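Hypothetical protein (Legionella pneumophila subsp. pneumophila, PDB 4JX2) is of unknown function, a putative secreted protein of Legionella pneumophila whose structure combines a large helical part with a small mixed beta sheet in a new way. Local coordinates at residues Y184-M188 and Y219-Y223; I228-L233 and I408-T412; W253-V258 and L286-L291; L79-S85 and K257-V263. One frame throughout, in Å; residues are numbered along the deposited sequence.

Overall arrangement
The four contacts fall into two regions, the helical part and the sheet, with helix 223-247 leading toward strand 257-262. Contacts 1 and 2, with centres about 14 Å apart, join helices to loops: contact 1 sets a loop on helix 175-197, contact 2 sets another on helix 223-247, and their nearest atoms stay about 5 Å apart. Contact 4 lies within the five-stranded mixed sheet and contact 3 at its border; they share Lys-257 and Val-258. Contact 4 is the buried parallel strand pair and relies on backbone hydrogen bonds; contact 3, partly exposed, has none between its segments and depends on packing. Contact 2 is also packing, wholly buried, whereas contact 1 buries tyrosine hydroxyls in hydrogen bonds.

Contact 1 (Y184-M188 and Y219-Y223)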
loop_
_atom_site.group_PDB
_atom_site.type_symbol
_atom_site.label_atom_id
_atom_site.label_comp_id
_atom_site.label_asym_id
_atom_site.label_seq_id
_atom_site.Cartn_x
_atom_site.Cartn_y
_atom_site.Cartn_z
ATOM N N TYR A 184 -33.134 -11.471 18.137
ATOM C CA TYR A 184 -33.150 -10.125 18.720
ATOM C C TYR A 184 -32.821 -9.048 17.663
ATOM O O TYR A 184 -33.499 -8.011 17.595
ATOM C CB TYR A 184 -32.136 -10.035 19.886
ATOM C CG TYR A 184 -32.015 -8.644 20.471
ATOM C CD1 TYR A 184 -33.003 -8.129 21.311
ATOM C CD2 TYR A 184 -30.922 -7.831 20.173
ATOM C CE1 TYR A 184 -32.899 -6.848 21.848
ATOM C CE2 TYR A 184 -30.811 -6.542 20.700
ATOM C CZ TYR A 184 -31.796 -6.063 21.550
ATOM O OH TYR A 184 -31.704 -4.797 22.062
ATOM N N ALA A 185 -31.756 -9.297 16.865
ATOM C CA ALA A 185 -31.275 -8.408 15.816
ATOM C C ALA A 185 -32.343 -8.199 14.751
ATOM O O ALA A 185 -32.639 -7.052 14.415
ATOM C CB ALA A 185 -30.012 -8.972 15.196
ATOM N N CYS A 186 -32.960 -9.290 14.260
ATOM C CA CYS A 186 -34.025 -9.217 13.251
ATOM C C CYS A 186 -35.226 -8.453 13.792
ATOM O O CYS A 186 -35.750 -7.569 13.114
ATOM C CB CYS A 186 -34.422 -10.607 12.767
ATOM S SG CYS A 186 -33.120 -11.465 11.847
ATOM N N SER A 187 -35.631 -8.771 15.027
ATOM C CA SER A 187 -36.762 -8.142 15.699
ATOM C C SER A 187 -36.515 -6.619 15.887
ATOM O O SER A 187 -37.392 -5.810 15.575
ATOM C CB SER A 187 -37.008 -8.831 17.039
ATOM O OG SER A 187 -38.158 -8.312 17.686
HETATM N N MSE A 188 -35.314 -6.242 16.360
HETATM C CA MSE A 188 -34.944 -4.854 16.586
HETATM C C MSE A 188 -34.930 -4.062 15.269
HETATM O O MSE A 188 -35.671 -3.086 15.147
HETATM C CB MSE A 188 -33.583 -4.801 17.279
HETATM C CG MSE A 188 -33.088 -3.407 17.519
HETATM SE SE MSE A 188 -31.479 -3.456 18.586
HETATM C CE MSE A 188 -31.498 -1.640 19.243
ATOM N N TYR A 219 -35.793 -2.390 22.776
ATOM C CA TYR A 219 -34.599 -3.175 22.481
ATOM C C TYR A 219 -33.380 -2.513 23.173
ATOM O O TYR A 219 -32.631 -1.770 22.535
ATOM C CB TYR A 219 -34.440 -3.311 20.953
ATOM C CG TYR A 219 -35.621 -3.995 20.298
ATOM C CD1 TYR A 219 -35.725 -5.381 20.273
ATOM C CD2 TYR A 219 -36.642 -3.254 19.702
ATOM C CE1 TYR A 219 -36.816 -6.018 19.679
ATOM C CE2 TYR A 219 -37.735 -3.879 19.097
ATOM C CZ TYR A 219 -37.823 -5.263 19.099
ATOM O OH TYR A 219 -38.905 -5.895 18.521
ATOM N N PRO A 220 -33.200 -2.758 24.498
ATOM C CA PRO A 220 -32.143 -2.055 25.256
ATOM C C PRO A 220 -30.698 -2.379 24.887
ATOM O O PRO A 220 -29.848 -1.529 25.144
ATOM C CB PRO A 220 -32.426 -2.452 26.712
ATOM C CG PRO A 220 -33.199 -3.690 26.624
ATOM C CD PRO A 220 -34.043 -3.551 25.412
ATOM N N ILE A 221 -30.407 -3.569 24.327
ATOM C CA ILE A 221 -29.052 -3.899 23.881
ATOM C C ILE A 221 -28.825 -3.130 22.573
ATOM O O ILE A 221 -29.559 -3.350 21.603
ATOM C CB ILE A 221 -28.791 -5.421 23.717
ATOM C CG1 ILE A 221 -29.050 -6.192 25.026
ATOM C CG2 ILE A 221 -27.359 -5.669 23.202
ATOM C CD1 ILE A 221 -29.542 -7.642 24.805
ATOM N N PRO A 222 -27.848 -2.204 22.513
ATOM C CA PRO A 222 -27.617 -1.474 21.248
ATOM C C PRO A 222 -27.370 -2.405 20.061
ATOM O O PRO A 222 -26.790 -3.480 20.247
ATOM C CB PRO A 222 -26.343 -0.667 21.535
ATOM C CG PRO A 222 -26.291 -0.545 23.006
ATOM C CD PRO A 222 -26.894 -1.795 23.565
ATOM N N TYR A 223 -27.741 -1.976 18.830
ATOM C CA TYR A 223 -27.409 -2.751 17.631
ATOM C C TYR A 223 -25.887 -2.738 17.434
ATOM O O TYR A 223 -25.342 -3.667 16.833
ATOM C CB TYR A 223 -28.129 -2.266 16.364
ATOM C CG TYR A 223 -28.157 -3.364 15.329
ATOM C CD1 TYR A 223 -29.093 -4.394 15.405
ATOM C CD2 TYR A 223 -27.192 -3.429 14.323
ATOM C CE1 TYR A 223 -29.081 -5.451 14.494
ATOM C CE2 TYR A 223 -27.166 -4.486 13.410
ATOM C CZ TYR A 223 -28.112 -5.495 13.503
ATOM O OH TYR A 223 -28.110 -6.531 12.606
#
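Two tyrosines reach in opposite directions across this contact, one from helix 175-197 and one from the loop that precedes helix 223-247. Tyr-184, with chi1 in the t well, extends from the helix so that its hydroxyl OH donates to the carbonyl O of Ile-221 at 2.6 Å. Tyr-219, in the m rotamer, lays its ring along the helix, and its OH donates to OG of Ser-187 at 2.7 Å; the t rotamer of Ser-187 places that oxygen at the ring edge. The two rings form an offset edge-to-face pair, the edge of Tyr-219 toward the face of Tyr-184, with centroids 5.7 Å apart and planes at 64°. Met-188, a selenomethionine, is extended through three t torsions. Its CA sits over the Tyr-219 face, 3.6 Å from the centroid, in a CH-pi contact, while its SE makes Met-aromatic contacts with both rings, oblique to Tyr-219 (5.5 Å from its centroid) and at the edge of Tyr-223 (5.4 Å). CB of Ala-185 meets CE1 of Tyr-223 at 3.7 Å. Beyond the pair, Ser-187 OG also bonds to Pro-427 O, near the C-terminus, and Tyr-223 OH to Ile-116 O in helix 110-117. The chemistry combines an apolar layer of aromatic rings and the Met-188 side chain with hydroxyls matched to oxygen acceptors, so that the tyrosines can be buried between helix and loop without leaving their polar ends unsatisfied.

Contact 2 (I228-L233 and I408-T412)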
loop_
_atom_site.group_PDB
_atom_site.type_symbol
_atom_site.label_atom_id
_atom_site.label_comp_id
_atom_site.label_asym_id
_atom_site.label_seq_id
_atom_site.Cartn_x
_atom_site.Cartn_y
_atom_site.Cartn_z
ATOM N N ILE A 228 -20.618 -5.812 16.816
ATOM C CA ILE A 228 -19.355 -6.322 17.358
ATOM C C ILE A 228 -19.434 -7.860 17.510
ATOM O O ILE A 228 -18.531 -8.557 17.042
ATOM C CB ILE A 228 -18.941 -5.612 18.680
ATOM C CG1 ILE A 228 -18.874 -4.051 18.532
ATOM C CG2 ILE A 228 -17.630 -6.187 19.245
ATOM C CD1 ILE A 228 -18.105 -3.450 17.235
ATOM N N GLY A 229 -20.523 -8.360 18.102
ATOM C CA GLY A 229 -20.732 -9.787 18.321
ATOM C C GLY A 229 -20.626 -10.613 17.053
ATOM O O GLY A 229 -19.894 -11.600 17.004
ATOM N N THR A 230 -21.320 -10.174 15.999
ATOM C CA THR A 230 -21.339 -10.827 14.684
ATOM C C THR A 230 -19.969 -10.772 14.025
ATOM O O THR A 230 -19.546 -11.790 13.488
ATOM C CB THR A 230 -22.398 -10.213 13.775
ATOM O OG1 THR A 230 -22.258 -8.788 13.773
ATOM C CG2 THR A 230 -23.787 -10.597 14.172
ATOM N N PHE A 231 -19.271 -9.613 14.076
ATOM C CA PHE A 231 -17.927 -9.471 13.514
ATOM C C PHE A 231 -16.952 -10.439 14.221
ATOM O O PHE A 231 -16.140 -11.109 13.566
ATOM C CB PHE A 231 -17.421 -8.012 13.620
ATOM C CG PHE A 231 -17.935 -7.051 12.571
ATOM C CD1 PHE A 231 -17.957 -7.406 11.230
ATOM C CD2 PHE A 231 -18.332 -5.762 12.918
ATOM C CE1 PHE A 231 -18.403 -6.496 10.256
ATOM C CE2 PHE A 231 -18.817 -4.867 11.949
ATOM C CZ PHE A 231 -18.826 -5.233 10.622
HETATM N N MSE A 232 -17.064 -10.516 15.563
HETATM C CA MSE A 232 -16.285 -11.410 16.417
HETATM C C MSE A 232 -16.456 -12.875 16.002
HETATM O O MSE A 232 -15.481 -13.618 15.987
HETATM C CB MSE A 232 -16.719 -11.262 17.886
HETATM C CG MSE A 232 -16.153 -10.061 18.578
HETATM SE SE MSE A 232 -14.249 -10.141 18.920
HETATM C CE MSE A 232 -13.974 -8.416 19.804
ATOM N N LEU A 233 -17.686 -13.294 15.690
ATOM C CA LEU A 233 -17.956 -14.693 15.359
ATOM C C LEU A 233 -17.422 -15.047 14.010
ATOM O O LEU A 233 -16.971 -16.171 13.809
ATOM C CB LEU A 233 -19.449 -15.024 15.451
ATOM C CG LEU A 233 -20.080 -14.956 16.863
ATOM C CD1 LEU A 233 -21.566 -15.004 16.755
ATOM C CD2 LEU A 233 -19.575 -16.074 17.771
ATOM N N ILE A 408 -15.990 -13.557 24.245
ATOM C CA ILE A 408 -16.361 -12.946 22.966
ATOM C C ILE A 408 -17.181 -11.655 23.186
ATOM O O ILE A 408 -18.399 -11.744 23.400
ATOM C CB ILE A 408 -17.103 -13.963 22.019
ATOM C CG1 ILE A 408 -16.374 -15.332 21.954
ATOM C CG2 ILE A 408 -17.301 -13.364 20.626
ATOM C CD1 ILE A 408 -17.143 -16.362 21.430
ATOM N N PRO A 409 -16.534 -10.463 23.091
ATOM C CA PRO A 409 -17.276 -9.197 23.212
ATOM C C PRO A 409 -18.442 -9.120 22.226
ATOM O O PRO A 409 -18.291 -9.458 21.053
ATOM C CB PRO A 409 -16.202 -8.147 22.913
ATOM C CG PRO A 409 -14.912 -8.801 23.367
ATOM C CD PRO A 409 -15.100 -10.202 22.844
ATOM N N GLY A 410 -19.610 -8.743 22.739
ATOM C CA GLY A 410 -20.851 -8.666 21.970
ATOM C C GLY A 410 -21.652 -9.961 21.987
ATOM O O GLY A 410 -22.760 -10.005 21.452
ATOM N N ILE A 411 -21.088 -11.038 22.597
ATOM C CA ILE A 411 -21.706 -12.357 22.715
ATOM C C ILE A 411 -21.737 -12.783 24.184
ATOM O O ILE A 411 -22.816 -12.992 24.743
ATOM C CB ILE A 411 -20.996 -13.420 21.820
ATOM C CG1 ILE A 411 -20.987 -13.010 20.315
ATOM C CG2 ILE A 411 -21.602 -14.826 22.038
ATOM C CD1 ILE A 411 -22.361 -12.935 19.652
ATOM N N THR A 412 -20.564 -12.891 24.811
ATOM C CA THR A 412 -20.459 -13.322 26.213
ATOM C C THR A 412 -20.283 -12.142 27.162
ATOM O O THR A 412 -20.494 -12.299 28.364
ATOM C CB THR A 412 -19.294 -14.312 26.399
ATOM O OG1 THR A 412 -18.058 -13.670 26.087
ATOM C CG2 THR A 412 -19.452 -15.566 25.565
#
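This is a buried glycine-to-glycine packing contact, in which a type II beta turn, Ile-408 to Ile-411, after helix 386-398 lies directly against helix 223-247 in the helical part of the protein. CA atoms of Gly-229 and Gly-410 approach to 3.8 Å, close enough that a CB on either residue would clash with the other segment. Gly-410 takes the third position of the turn, whose positive phi, here 90°, by itself calls for glycine. The turn is closed by Ile-411 N to Ile-408 O at 2.9 Å; Thr-412 N donates to the same O, and Ile-408 N to Thr-412 OG1 at 2.8 Å, so it meets the helix as a compact unit. No hydrogen bond joins the two segments. Apolar side chains instead surround the glycine pair. Met-232, a selenomethionine, points toward the loop and brings its CB within 3.5 Å of Ile-408 CG2, with its CE 3.7 Å from Pro-409 CD. Beside Gly-410, the carbonyl O of Pro-409 rests 3.7 Å from Gly-229 CA. Helices 366-378 and 386-398 cover the Met-232 side through Phe-369 and Trp-391, while Met-181 of helix 175-197 packs on Ile-411, so the turn is wedged among several helices. Gly-410 O is bonded to Tyr-422 OH. On the next turn of the helix, Leu-233 completes the packing, its CD1 lying 3.6 Å from CD1 of Ile-411.

Contact 3 (W253-V258 and L286-L291); sequences WPHAKV and LSNNKL
Trp-253 lays its indole over Ser-287, whose CA lies above the five-membered ring, 3.5 Å from its centroid and 10° off the normal, a CH-pi contact. The rotamer is m, with chi2 at 105°, and the ring extends along 286-291 until CZ2 is 4.0 Å from Leu-286 CB. Residues 253-255 form a 3-10 turn, with Ala-256 N bonded to Trp-253 O at 3.1 Å; the chain then enters strand 257-262. Helix 279-286 ends opposite; after Ser-287, Asn-288 takes positive phi in a Schellman motif, and Ser-287 to Lys-290 make a type I' beta turn, Asn-288 at phi/psi 55/46 and Asn-289 at 53/25, closed by Lys-290 N to Ser-287 O at 3.0 Å. Ser-287 is p; its OG accepts Leu-291 N at 3.3 Å and bonds Gln-284 O. Pro-254 and Leu-291 are the closest CA pair (4.8 Å), and Pro-254 CA makes a CA-H...O contact of 3.6 Å with Lys-290 O. Leu-291 (chi1 t, chi2 p) fills the inner side: CD1 is 3.3 Å from Trp-253 O and 4.0 Å from Ala-256 CB, and CD2 is 3.8 Å from Val-258 CG2. The contact joins the entrance of strand 257-262 to the helix-to-strand loop of a beta-alpha-beta crossover, completed by parallel neighbour strand 296-298. With no hydrogen bond between the segments, cohesion rests on indole and aliphatic packing, while the turn's bonds converge on Ser-287.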
loop_
_atom_site.group_PDB
_atom_site.type_symbol
_atom_site.label_atom_id
_atom_site.label_comp_id
_atom_site.label_asym_id
_atom_site.label_seq_id
_atom_site.Cartn_x
_atom_site.Cartn_y
_atom_site.Cartn_z
ATOM N N TRP A 253 8.361 -22.649 10.155
ATOM C CA TRP A 253 8.067 -21.225 10.311
ATOM C C TRP A 253 9.291 -20.302 10.207
ATOM O O TRP A 253 9.168 -19.310 9.491
ATOM C CB TRP A 253 7.291 -20.941 11.597
ATOM C CG TRP A 253 5.881 -21.453 11.537
ATOM C CD1 TRP A 253 5.386 -22.563 12.156
ATOM C CD2 TRP A 253 4.805 -20.920 10.747
ATOM N NE1 TRP A 253 4.055 -22.728 11.845
ATOM C CE2 TRP A 253 3.665 -21.718 11.002
ATOM C CE3 TRP A 253 4.672 -19.799 9.902
ATOM C CZ2 TRP A 253 2.420 -21.452 10.416
ATOM C CZ3 TRP A 253 3.432 -19.523 9.346
ATOM C CH2 TRP A 253 2.330 -20.356 9.577
ATOM N N PRO A 254 10.483 -20.562 10.807
ATOM C CA PRO A 254 11.595 -19.596 10.638
ATOM C C PRO A 254 12.020 -19.361 9.177
ATOM O O PRO A 254 12.605 -18.316 8.892
ATOM C CB PRO A 254 12.732 -20.232 11.427
ATOM C CG PRO A 254 12.074 -21.133 12.377
ATOM C CD PRO A 254 10.884 -21.671 11.700
ATOM N N HIS A 255 11.690 -20.306 8.259
ATOM C CA HIS A 255 12.054 -20.234 6.848
ATOM C C HIS A 255 10.878 -20.008 5.908
ATOM O O HIS A 255 11.078 -19.976 4.690
ATOM C CB HIS A 255 12.811 -21.490 6.425
ATOM C CG HIS A 255 14.145 -21.572 7.073
ATOM N ND1 HIS A 255 14.436 -22.567 7.979
ATOM C CD2 HIS A 255 15.201 -20.731 6.983
ATOM C CE1 HIS A 255 15.673 -22.334 8.376
ATOM N NE2 HIS A 255 16.173 -21.235 7.805
ATOM N N ALA A 256 9.674 -19.796 6.462
ATOM C CA ALA A 256 8.454 -19.511 5.697
ATOM C C ALA A 256 8.594 -18.177 4.939
ATOM O O ALA A 256 9.337 -17.292 5.356
ATOM C CB ALA A 256 7.242 -19.484 6.621
ATOM N N LYS A 257 7.931 -18.079 3.789
ATOM C CA LYS A 257 7.942 -16.913 2.921
ATOM C C LYS A 257 6.487 -16.458 2.777
ATOM O O LYS A 257 5.722 -17.138 2.105
ATOM C CB LYS A 257 8.595 -17.292 1.571
ATOM C CG LYS A 257 10.047 -17.734 1.715
ATOM C CD LYS A 257 10.586 -18.457 0.504
ATOM C CE LYS A 257 12.087 -18.602 0.597
ATOM N NZ LYS A 257 12.635 -19.423 -0.511
ATOM N N VAL A 258 6.081 -15.364 3.474
ATOM C CA VAL A 258 4.683 -14.907 3.485
ATOM C C VAL A 258 4.492 -13.703 2.561
ATOM O O VAL A 258 5.208 -12.697 2.667
ATOM C CB VAL A 258 4.138 -14.636 4.917
ATOM C CG1 VAL A 258 2.659 -14.310 4.896
ATOM C CG2 VAL A 258 4.375 -15.843 5.821
ATOM N N LEU A 286 -0.013 -17.994 14.493
ATOM C CA LEU A 286 0.080 -19.335 13.915
ATOM C C LEU A 286 1.496 -19.893 14.040
ATOM O O LEU A 286 1.676 -21.060 14.401
ATOM C CB LEU A 286 -0.330 -19.328 12.436
ATOM C CG LEU A 286 -1.802 -19.068 12.110
ATOM C CD1 LEU A 286 -1.998 -18.860 10.606
ATOM C CD2 LEU A 286 -2.698 -20.180 12.616
ATOM N N SER A 287 2.500 -19.042 13.779
ATOM C CA SER A 287 3.918 -19.394 13.832
ATOM C C SER A 287 4.437 -19.512 15.245
ATOM O O SER A 287 5.600 -19.879 15.410
ATOM C CB SER A 287 4.743 -18.337 13.102
ATOM O OG SER A 287 4.984 -17.193 13.901
ATOM N N ASN A 288 3.611 -19.144 16.259
ATOM C CA ASN A 288 3.970 -19.091 17.682
ATOM C C ASN A 288 5.217 -18.194 17.822
ATOM O O ASN A 288 6.216 -18.555 18.449
ATOM C CB ASN A 288 4.158 -20.502 18.294
ATOM C CG ASN A 288 4.381 -20.536 19.791
ATOM O OD1 ASN A 288 5.208 -21.309 20.275
ATOM N ND2 ASN A 288 3.657 -19.718 20.565
ATOM N N ASN A 289 5.155 -17.044 17.135
ATOM C CA ASN A 289 6.161 -15.990 17.056
ATOM C C ASN A 289 7.556 -16.506 16.638
ATOM O O ASN A 289 8.560 -15.842 16.898
ATOM C CB ASN A 289 6.204 -15.220 18.367
ATOM C CG ASN A 289 4.958 -14.389 18.528
ATOM O OD1 ASN A 289 4.822 -13.312 17.926
ATOM N ND2 ASN A 289 3.978 -14.931 19.243
ATOM N N LYS A 290 7.602 -17.647 15.923
ATOM C CA LYS A 290 8.845 -18.237 15.423
ATOM C C LYS A 290 9.173 -17.693 14.012
ATOM O O LYS A 290 10.285 -17.898 13.529
ATOM C CB LYS A 290 8.772 -19.777 15.425
ATOM C CG LYS A 290 8.602 -20.409 16.811
ATOM C CD LYS A 290 8.233 -21.893 16.709
ATOM C CE LYS A 290 8.196 -22.581 18.064
ATOM N NZ LYS A 290 8.665 -23.999 18.007
ATOM N N LEU A 291 8.223 -16.980 13.377
ATOM C CA LEU A 291 8.410 -16.362 12.064
ATOM C C LEU A 291 8.699 -14.879 12.213
ATOM O O LEU A 291 7.895 -14.143 12.779
ATOM C CB LEU A 291 7.192 -16.581 11.141
ATOM C CG LEU A 291 7.150 -15.756 9.845
ATOM C CD1 LEU A 291 8.124 -16.290 8.783
ATOM C CD2 LEU A 291 5.758 -15.704 9.305
#

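Contact 4 (L79-S85 and K257-V263)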
loop_
_atom_site.group_PDB
_atom_site.type_symbol
_atom_site.label_atom_id
_atom_site.label_comp_id
_atom_site.label_asym_id
_atom_site.label_seq_id
_atom_site.Cartn_x
_atom_site.Cartn_y
_atom_site.Cartn_z
ATOM N N LEU A 79 5.894 -21.421 0.757
ATOM C CA LEU A 79 5.296 -20.203 0.244
ATOM C C LEU A 79 3.919 -20.068 0.847
ATOM O O LEU A 79 3.068 -20.932 0.609
ATOM C CB LEU A 79 5.207 -20.262 -1.291
ATOM C CG LEU A 79 6.265 -19.547 -2.142
ATOM C CD1 LEU A 79 5.914 -19.674 -3.632
ATOM C CD2 LEU A 79 6.363 -18.053 -1.799
ATOM N N ILE A 80 3.697 -19.031 1.671
ATOM C CA ILE A 80 2.394 -18.788 2.310
ATOM C C ILE A 80 1.808 -17.575 1.599
ATOM O O ILE A 80 2.336 -16.474 1.743
ATOM C CB ILE A 80 2.551 -18.663 3.844
ATOM C CG1 ILE A 80 3.111 -20.003 4.400
ATOM C CG2 ILE A 80 1.217 -18.316 4.494
ATOM C CD1 ILE A 80 3.713 -19.956 5.686
ATOM N N LEU A 81 0.788 -17.811 0.724
ATOM C CA LEU A 81 0.204 -16.798 -0.165
ATOM C C LEU A 81 -1.251 -16.462 0.127
ATOM O O LEU A 81 -2.154 -17.261 -0.159
ATOM C CB LEU A 81 0.294 -17.249 -1.646
ATOM C CG LEU A 81 1.606 -17.819 -2.187
ATOM C CD1 LEU A 81 1.371 -18.503 -3.491
ATOM C CD2 LEU A 81 2.631 -16.742 -2.381
ATOM N N PHE A 82 -1.477 -15.239 0.636
ATOM C CA PHE A 82 -2.805 -14.686 0.874
ATOM C C PHE A 82 -3.119 -13.854 -0.330
ATOM O O PHE A 82 -2.674 -12.706 -0.415
ATOM C CB PHE A 82 -2.853 -13.867 2.173
ATOM C CG PHE A 82 -2.657 -14.677 3.443
ATOM C CD1 PHE A 82 -1.386 -14.870 3.978
ATOM C CD2 PHE A 82 -3.749 -15.205 4.129
ATOM C CE1 PHE A 82 -1.213 -15.591 5.163
ATOM C CE2 PHE A 82 -3.571 -15.896 5.327
ATOM C CZ PHE A 82 -2.306 -16.098 5.829
ATOM N N ILE A 83 -3.772 -14.464 -1.324
ATOM C CA ILE A 83 -4.059 -13.799 -2.587
ATOM C C ILE A 83 -5.562 -13.718 -2.776
ATOM O O ILE A 83 -6.239 -14.748 -2.867
ATOM C CB ILE A 83 -3.314 -14.492 -3.772
ATOM C CG1 ILE A 83 -1.773 -14.366 -3.557
ATOM C CG2 ILE A 83 -3.761 -13.886 -5.137
ATOM C CD1 ILE A 83 -0.906 -15.076 -4.500
ATOM N N ASN A 84 -6.066 -12.459 -2.845
ATOM C CA ASN A 84 -7.468 -12.068 -2.986
ATOM C C ASN A 84 -8.233 -12.450 -1.721
ATOM O O ASN A 84 -8.125 -11.717 -0.747
ATOM C CB ASN A 84 -8.103 -12.644 -4.259
ATOM C CG ASN A 84 -7.682 -11.916 -5.509
ATOM O OD1 ASN A 84 -7.586 -10.686 -5.539
ATOM N ND2 ASN A 84 -7.465 -12.661 -6.586
ATOM N N SER A 85 -8.952 -13.604 -1.694
ATOM C CA SER A 85 -9.672 -14.042 -0.485
ATOM C C SER A 85 -9.128 -15.382 0.055
ATOM O O SER A 85 -9.483 -15.791 1.162
ATOM C CB SER A 85 -11.167 -14.167 -0.771
ATOM O OG SER A 85 -11.718 -12.942 -1.217
ATOM N N LYS A 257 7.931 -18.079 3.789
ATOM C CA LYS A 257 7.942 -16.913 2.921
ATOM C C LYS A 257 6.487 -16.458 2.777
ATOM O O LYS A 257 5.722 -17.138 2.105
ATOM C CB LYS A 257 8.595 -17.292 1.571
ATOM C CG LYS A 257 10.047 -17.734 1.715
ATOM C CD LYS A 257 10.586 -18.457 0.504
ATOM C CE LYS A 257 12.087 -18.602 0.597
ATOM N NZ LYS A 257 12.635 -19.423 -0.511
ATOM N N VAL A 258 6.081 -15.364 3.474
ATOM C CA VAL A 258 4.683 -14.907 3.485
ATOM C C VAL A 258 4.492 -13.703 2.561
ATOM O O VAL A 258 5.208 -12.697 2.667
ATOM C CB VAL A 258 4.138 -14.636 4.917
ATOM C CG1 VAL A 258 2.659 -14.310 4.896
ATOM C CG2 VAL A 258 4.375 -15.843 5.821
ATOM N N ILE A 259 3.507 -13.840 1.640
ATOM C CA ILE A 259 3.078 -12.831 0.673
ATOM C C ILE A 259 1.617 -12.522 0.954
ATOM O O ILE A 259 0.776 -13.434 0.968
ATOM C CB ILE A 259 3.314 -13.276 -0.801
ATOM C CG1 ILE A 259 4.817 -13.241 -1.150
ATOM C CG2 ILE A 259 2.455 -12.449 -1.801
ATOM C CD1 ILE A 259 5.163 -13.959 -2.403
ATOM N N ILE A 260 1.324 -11.235 1.183
ATOM C CA ILE A 260 -0.035 -10.759 1.428
ATOM C C ILE A 260 -0.449 -9.814 0.290
ATOM O O ILE A 260 0.129 -8.743 0.123
ATOM C CB ILE A 260 -0.195 -10.110 2.829
ATOM C CG1 ILE A 260 0.118 -11.144 3.956
ATOM C CG2 ILE A 260 -1.594 -9.495 2.974
ATOM C CD1 ILE A 260 0.298 -10.609 5.340
ATOM N N ARG A 261 -1.437 -10.251 -0.499
ATOM C CA ARG A 261 -2.098 -9.530 -1.596
ATOM C C ARG A 261 -3.601 -9.803 -1.411
ATOM O O ARG A 261 -4.311 -10.225 -2.317
ATOM C CB ARG A 261 -1.543 -9.976 -2.966
ATOM C CG ARG A 261 -2.009 -9.117 -4.135
ATOM C CD ARG A 261 -2.445 -10.019 -5.268
ATOM N NE ARG A 261 -2.981 -9.289 -6.413
ATOM C CZ ARG A 261 -4.269 -9.035 -6.599
ATOM N NH1 ARG A 261 -5.165 -9.431 -5.708
ATOM N NH2 ARG A 261 -4.672 -8.378 -7.677
ATOM N N PHE A 262 -4.051 -9.617 -0.171
ATOM C CA PHE A 262 -5.410 -9.863 0.279
ATOM C C PHE A 262 -6.324 -8.655 0.030
ATOM O O PHE A 262 -6.018 -7.528 0.445
ATOM C CB PHE A 262 -5.385 -10.215 1.758
ATOM C CG PHE A 262 -6.723 -10.600 2.325
ATOM C CD1 PHE A 262 -7.160 -11.922 2.281
ATOM C CD2 PHE A 262 -7.525 -9.656 2.959
ATOM C CE1 PHE A 262 -8.367 -12.284 2.857
ATOM C CE2 PHE A 262 -8.755 -10.014 3.502
ATOM C CZ PHE A 262 -9.156 -11.324 3.467
ATOM N N VAL A 263 -7.465 -8.921 -0.630
ATOM C CA VAL A 263 -8.457 -7.923 -1.010
ATOM C C VAL A 263 -9.789 -8.237 -0.322
ATOM O O VAL A 263 -10.396 -9.295 -0.568
ATOM C CB VAL A 263 -8.646 -7.789 -2.550
ATOM C CG1 VAL A 263 -9.339 -6.472 -2.901
ATOM C CG2 VAL A 263 -7.327 -7.940 -3.305
HETATM O O HOH W 1 -8.116 -8.046 -7.366
HETATM O O HOH W 2 -10.790 -10.787 -2.597
#
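Phe-82 lies at the apolar centre of two adjacent parallel strands, 79-84 and 257-262, in the middle of the five-stranded mixed sheet. Its ring packs by CE1 on Val-258 CG1 at 4.1 Å and by CD1 on Ile-260 CG1 at 4.0 Å, and Ile-80 continues that face, its CB 3.9 Å from Val-258 CG2. Helix 279-286 covers this side through Leu-279 and Val-283. On the opposite face Leu-79, Leu-81 and Ile-259 meet, with Leu-81 CD2 3.8 Å from Ile-259 CD1, beneath helix 315-339. Between the faces run the hydrogen bonds of a parallel pair: Ile-80 N to Lys-257 O, Ile-259 N to Ile-80 O, Phe-82 N to Ile-259 O, Arg-261 N to Phe-82 O, Asn-84 N to Arg-261 O and Val-263 N to Asn-84 O, all 2.8 to 2.9 Å. The strand axes diverge by only 15°. The pairing closes a loop of 171 residues, most of the helical part among them. Toward the C-terminal ends the contact turns polar. Asn-84 adopts a positive phi of 67°, and Arg-261 NH1 makes a weak hydrogen bond to Asn-84 OD1 at 2.7 Å, while Arg-261 NE is bonded to Ala-302 O. Tyr-301 of the second subunit packs on Arg-261 and Val-263. At the edge, water 2 bridges residues just beyond the strand ends, 2.7 Å from Ser-85 OG and 2.5 Å from Val-263 O.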